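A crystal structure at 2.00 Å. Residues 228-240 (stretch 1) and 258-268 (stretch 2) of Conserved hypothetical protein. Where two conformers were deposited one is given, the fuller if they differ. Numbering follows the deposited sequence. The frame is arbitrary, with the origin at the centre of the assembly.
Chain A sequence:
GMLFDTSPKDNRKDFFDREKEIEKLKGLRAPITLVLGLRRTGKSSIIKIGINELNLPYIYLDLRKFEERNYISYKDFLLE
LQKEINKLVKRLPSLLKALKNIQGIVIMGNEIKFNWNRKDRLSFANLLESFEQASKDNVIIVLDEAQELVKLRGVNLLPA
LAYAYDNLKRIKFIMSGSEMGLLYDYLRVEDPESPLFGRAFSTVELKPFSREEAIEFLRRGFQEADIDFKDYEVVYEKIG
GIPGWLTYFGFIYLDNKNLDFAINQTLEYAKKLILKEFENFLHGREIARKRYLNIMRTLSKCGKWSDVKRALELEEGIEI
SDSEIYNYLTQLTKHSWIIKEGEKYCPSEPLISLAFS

Stretch 1 (228-240) DFKDYEVVYEKIG
Stretch 2, residues 258-268: NLDFAINQTLE

Two nearly parallel helices of one chain, with a phenylalanine from the loop before the first, pack through apolar side chains, with no hydrogen bond between them. Helix 232-239 and helix 259-268, which continues past Glu-268, run in the same direction at 19° (signed crossing angle -19°), their axes 10.8 Å apart at closest approach. The register advances four residues at a time on both sides: CA of Asp-231 lies 8.4 Å from CA of Leu-259, CA of Val-235 lies 7.4 Å from CA of Ile-263, and CA of Ile-239 lies 7.2 Å from CA of Leu-267. These CA pairs shorten along the stretches, and the contact buries 400 Å² in all.

At the N-terminal end, Leu-259 (chi1 t, chi2 p) points toward stretch 1, and its forked end suits a site with several neighbours. Its CD1 lies 3.9 Å from Phe-229 CZ and 4.2 Å from Val-235 CG2, while its CD2 lies 4.1 Å from Val-234 CG1 and 3.8 Å from Asp-231 OD2. Phe-229 precedes the helix in an extended conformation (-153/141); with chi1 t and chi2 86°, its ring reaches the leucine obliquely. Val-234 (p) and Val-235 (t) are short, branched residues that fill space close to their own backbone.

One turn on, Ile-263 (m, t) points toward stretch 1 and is buried. Its CG2 lies 4.3 Å from Lys-238 CB, so the lysine contributes aliphatic surface while its exposed side chain (m, m, chi3 -144°, m) ends in a charged amine.

Ile-239 (m, m) leaves its backbone sideways, but its long branch brings CD1 to the other helix: 3.8 Å from both Thr-266 CG2 and Leu-267 CD2, and 4.5 Å from Ile-263 CG2. Leu-267 (m, t) likewise starts sideways and turns its end inward, placing CD2 3.8 Å from Lys-238 O, a van der Waals contact. Thr-266 (m) suits its buried place because its OG1 donates to Ala-262 O at 2.8 Å, satisfying the hydroxyl within its own helix while the methyl group meets Ile-239.

The helix ends differ. Asn-258 (chi1 t, chi2 -66°) caps the second helix: its OD1 accepts from Phe-261 N at 3.1 Å and, weakly, from Asp-260 N at 3.2 Å. Asp-231 (chi1 m) holds the equivalent position in stretch 1 without a side-chain capping bond. Gly-240 ends the first helix at 88/-165, where a CB would jam against the preceding carbonyl O; its N still donates to Tyr-236 O at 2.9 Å.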

# COMPACT_ATOMS: atom_id res chain seq x y z
N ASP A 228 8.46 -16.45 28.11
CA ASP A 228 9.77 -16.88 27.61
C ASP A 228 9.64 -17.23 26.13
O ASP A 228 8.56 -17.58 25.67
CB ASP A 228 10.31 -18.09 28.41
CG ASP A 228 11.85 -18.18 28.40
OD1 ASP A 228 12.52 -17.21 27.97
OD2 ASP A 228 12.38 -19.22 28.84
N PHE A 229 10.71 -17.06 25.38
CA PHE A 229 10.77 -17.58 24.03
C PHE A 229 12.23 -17.85 23.68
O PHE A 229 13.09 -17.10 24.08
CB PHE A 229 10.14 -16.59 23.04
CG PHE A 229 9.79 -17.21 21.71
CD1 PHE A 229 8.57 -17.86 21.54
CD2 PHE A 229 10.67 -17.16 20.64
CE1 PHE A 229 8.24 -18.43 20.32
CE2 PHE A 229 10.34 -17.71 19.42
CZ PHE A 229 9.12 -18.36 19.26
N LYS A 230 12.50 -18.94 22.97
CA LYS A 230 13.87 -19.34 22.62
C LYS A 230 14.14 -19.47 21.10
O LYS A 230 15.24 -19.12 20.62
CB LYS A 230 14.21 -20.66 23.33
CG LYS A 230 14.62 -20.49 24.80
N ASP A 231 13.12 -19.90 20.36
CA ASP A 231 13.27 -20.32 18.96
C ASP A 231 13.18 -19.22 17.89
O ASP A 231 12.51 -19.39 16.88
CB ASP A 231 12.19 -21.36 18.68
CG ASP A 231 12.35 -22.59 19.50
OD1 ASP A 231 13.31 -23.34 19.25
OD2 ASP A 231 11.50 -22.80 20.40
N TYR A 232 13.85 -18.09 18.10
CA TYR A 232 13.73 -16.98 17.18
C TYR A 232 14.23 -17.32 15.77
O TYR A 232 13.68 -16.85 14.80
CB TYR A 232 14.48 -15.77 17.71
CG TYR A 232 13.93 -15.22 19.00
CD1 TYR A 232 12.79 -14.42 19.01
CD2 TYR A 232 14.57 -15.48 20.21
CE1 TYR A 232 12.28 -13.92 20.21
CE2 TYR A 232 14.09 -14.96 21.40
CZ TYR A 232 12.95 -14.17 21.40
OH TYR A 232 12.49 -13.67 22.59
N GLU A 233 15.28 -18.14 15.66
CA GLU A 233 15.91 -18.40 14.36
C GLU A 233 15.03 -19.24 13.47
O GLU A 233 14.94 -18.97 12.27
CB GLU A 233 17.26 -19.11 14.53
CG GLU A 233 18.30 -18.33 15.26
CD GLU A 233 18.81 -17.18 14.45
OE1 GLU A 233 18.92 -17.32 13.21
OE2 GLU A 233 19.11 -16.14 15.06
N VAL A 234 14.38 -20.25 14.03
CA VAL A 234 13.48 -21.06 13.24
C VAL A 234 12.28 -20.24 12.78
O VAL A 234 11.76 -20.47 11.69
CB VAL A 234 13.02 -22.36 13.96
CG1 VAL A 234 12.17 -22.07 15.16
CG2 VAL A 234 12.25 -23.26 12.98
N VAL A 235 11.83 -19.29 13.60
CA VAL A 235 10.70 -18.46 13.20
C VAL A 235 11.12 -17.65 11.98
O VAL A 235 10.42 -17.66 10.99
CB VAL A 235 10.17 -17.55 14.33
CG1 VAL A 235 9.03 -16.64 13.79
CG2 VAL A 235 9.66 -18.36 15.49
N TYR A 236 12.27 -16.96 12.03
CA TYR A 236 12.75 -16.22 10.87
C TYR A 236 12.95 -17.11 9.62
O TYR A 236 12.59 -16.73 8.50
CB TYR A 236 14.05 -15.46 11.17
CG TYR A 236 14.53 -14.64 9.98
CD1 TYR A 236 13.85 -13.49 9.56
CD2 TYR A 236 15.63 -15.05 9.24
CE1 TYR A 236 14.28 -12.78 8.44
CE2 TYR A 236 16.06 -14.34 8.14
CZ TYR A 236 15.40 -13.21 7.75
OH TYR A 236 15.88 -12.55 6.64
N GLU A 237 13.53 -18.29 9.82
CA GLU A 237 13.77 -19.20 8.70
C GLU A 237 12.47 -19.60 8.02
O GLU A 237 12.42 -19.69 6.81
CB GLU A 237 14.56 -20.44 9.14
CG GLU A 237 16.07 -20.17 9.36
CD GLU A 237 16.77 -21.07 10.41
OE1 GLU A 237 16.13 -22.00 11.01
OE2 GLU A 237 17.99 -20.84 10.64
N LYS A 238 11.41 -19.81 8.80
CA LYS A 238 10.14 -20.34 8.28
C LYS A 238 9.18 -19.25 7.76
O LYS A 238 8.47 -19.45 6.77
CB LYS A 238 9.43 -21.15 9.37
CG LYS A 238 9.93 -22.59 9.54
CD LYS A 238 9.25 -23.55 8.54
CE LYS A 238 9.00 -24.92 9.15
NZ LYS A 238 10.21 -25.51 9.80
N ILE A 239 9.13 -18.11 8.46
CA ILE A 239 8.15 -17.06 8.18
C ILE A 239 8.76 -15.96 7.31
O ILE A 239 8.06 -15.36 6.49
CB ILE A 239 7.63 -16.42 9.52
CG1 ILE A 239 6.93 -17.47 10.40
CG2 ILE A 239 6.71 -15.21 9.23
CD1 ILE A 239 5.85 -18.21 9.68
N GLY A 240 10.03 -15.66 7.55
CA GLY A 240 10.74 -14.60 6.84
C GLY A 240 10.56 -13.25 7.52
O GLY A 240 10.13 -13.18 8.68
N ASN A 258 2.13 -22.91 21.34
CA ASN A 258 2.65 -24.07 20.65
C ASN A 258 3.35 -23.56 19.42
O ASN A 258 2.74 -22.96 18.55
CB ASN A 258 1.55 -25.06 20.28
CG ASN A 258 2.09 -26.37 19.74
OD1 ASN A 258 2.70 -26.43 18.69
ND2 ASN A 258 1.87 -27.43 20.48
N LEU A 259 4.65 -23.79 19.35
CA LEU A 259 5.46 -23.26 18.28
C LEU A 259 5.02 -23.76 16.91
O LEU A 259 4.91 -22.97 15.99
CB LEU A 259 6.93 -23.58 18.51
CG LEU A 259 7.83 -23.09 17.40
CD1 LEU A 259 7.90 -21.59 17.42
CD2 LEU A 259 9.22 -23.71 17.54
N ASP A 260 4.79 -25.06 16.77
CA ASP A 260 4.49 -25.63 15.45
C ASP A 260 3.11 -25.23 14.99
O ASP A 260 2.89 -25.02 13.80
CB ASP A 260 4.52 -27.15 15.46
CG ASP A 260 5.91 -27.72 15.67
OD1 ASP A 260 6.91 -26.96 15.58
OD2 ASP A 260 5.99 -28.95 15.91
N PHE A 261 2.17 -25.20 15.93
CA PHE A 261 0.84 -24.71 15.64
C PHE A 261 0.87 -23.25 15.18
O PHE A 261 0.28 -22.94 14.16
CB PHE A 261 -0.09 -24.89 16.85
CG PHE A 261 -1.48 -24.34 16.65
CD1 PHE A 261 -2.47 -25.14 16.11
CD2 PHE A 261 -1.80 -23.04 17.04
CE1 PHE A 261 -3.75 -24.65 15.94
CE2 PHE A 261 -3.08 -22.54 16.88
CZ PHE A 261 -4.06 -23.35 16.32
N ALA A 262 1.57 -22.38 15.90
CA ALA A 262 1.64 -20.95 15.53
C ALA A 262 2.31 -20.69 14.18
O ALA A 262 1.87 -19.82 13.43
CB ALA A 262 2.32 -20.13 16.62
N ILE A 263 3.36 -21.44 13.88
CA ILE A 263 3.98 -21.38 12.54
C ILE A 263 3.07 -21.86 11.44
O ILE A 263 2.95 -21.18 10.41
CB ILE A 263 5.30 -22.17 12.50
CG1 ILE A 263 6.37 -21.34 13.21
CG2 ILE A 263 5.72 -22.46 11.03
CD1 ILE A 263 7.66 -22.04 13.43
N ASN A 264 2.45 -23.04 11.63
CA ASN A 264 1.61 -23.62 10.61
C ASN A 264 0.39 -22.75 10.37
O ASN A 264 -0.02 -22.55 9.23
CB ASN A 264 1.20 -25.06 10.97
CG ASN A 264 2.35 -26.05 10.81
OD1 ASN A 264 3.19 -25.93 9.91
ND2 ASN A 264 2.39 -27.05 11.69
N GLN A 265 -0.21 -22.23 11.44
CA GLN A 265 -1.35 -21.34 11.28
C GLN A 265 -0.99 -20.07 10.50
O GLN A 265 -1.78 -19.57 9.67
CB GLN A 265 -1.96 -20.99 12.63
CG GLN A 265 -3.15 -20.06 12.52
CD GLN A 265 -4.10 -20.19 13.69
OE1 GLN A 265 -4.07 -21.17 14.44
NE2 GLN A 265 -4.98 -19.20 13.85
N THR A 266 0.21 -19.54 10.75
CA THR A 266 0.68 -18.33 10.04
C THR A 266 0.90 -18.61 8.57
O THR A 266 0.44 -17.86 7.70
CB THR A 266 1.99 -17.80 10.63
OG1 THR A 266 1.82 -17.46 12.01
CG2 THR A 266 2.43 -16.55 9.88
N LEU A 267 1.62 -19.69 8.30
CA LEU A 267 1.79 -20.17 6.93
C LEU A 267 0.48 -20.39 6.20
O LEU A 267 0.34 -19.95 5.07
CB LEU A 267 2.60 -21.44 6.93
CG LEU A 267 4.04 -21.24 7.41
CD1 LEU A 267 4.79 -22.57 7.31
CD2 LEU A 267 4.77 -20.18 6.63
N GLU A 268 -0.51 -21.02 6.84
CA GLU A 268 -1.77 -21.28 6.13
C GLU A 268 -2.57 -20.00 5.89
O GLU A 268 -3.17 -19.84 4.82
CB GLU A 268 -2.63 -22.34 6.85
CG GLU A 268 -1.94 -23.69 7.10
CD GLU A 268 -1.32 -24.33 5.83
OE1 GLU A 268 -1.97 -24.31 4.75
OE2 GLU A 268 -0.19 -24.88 5.94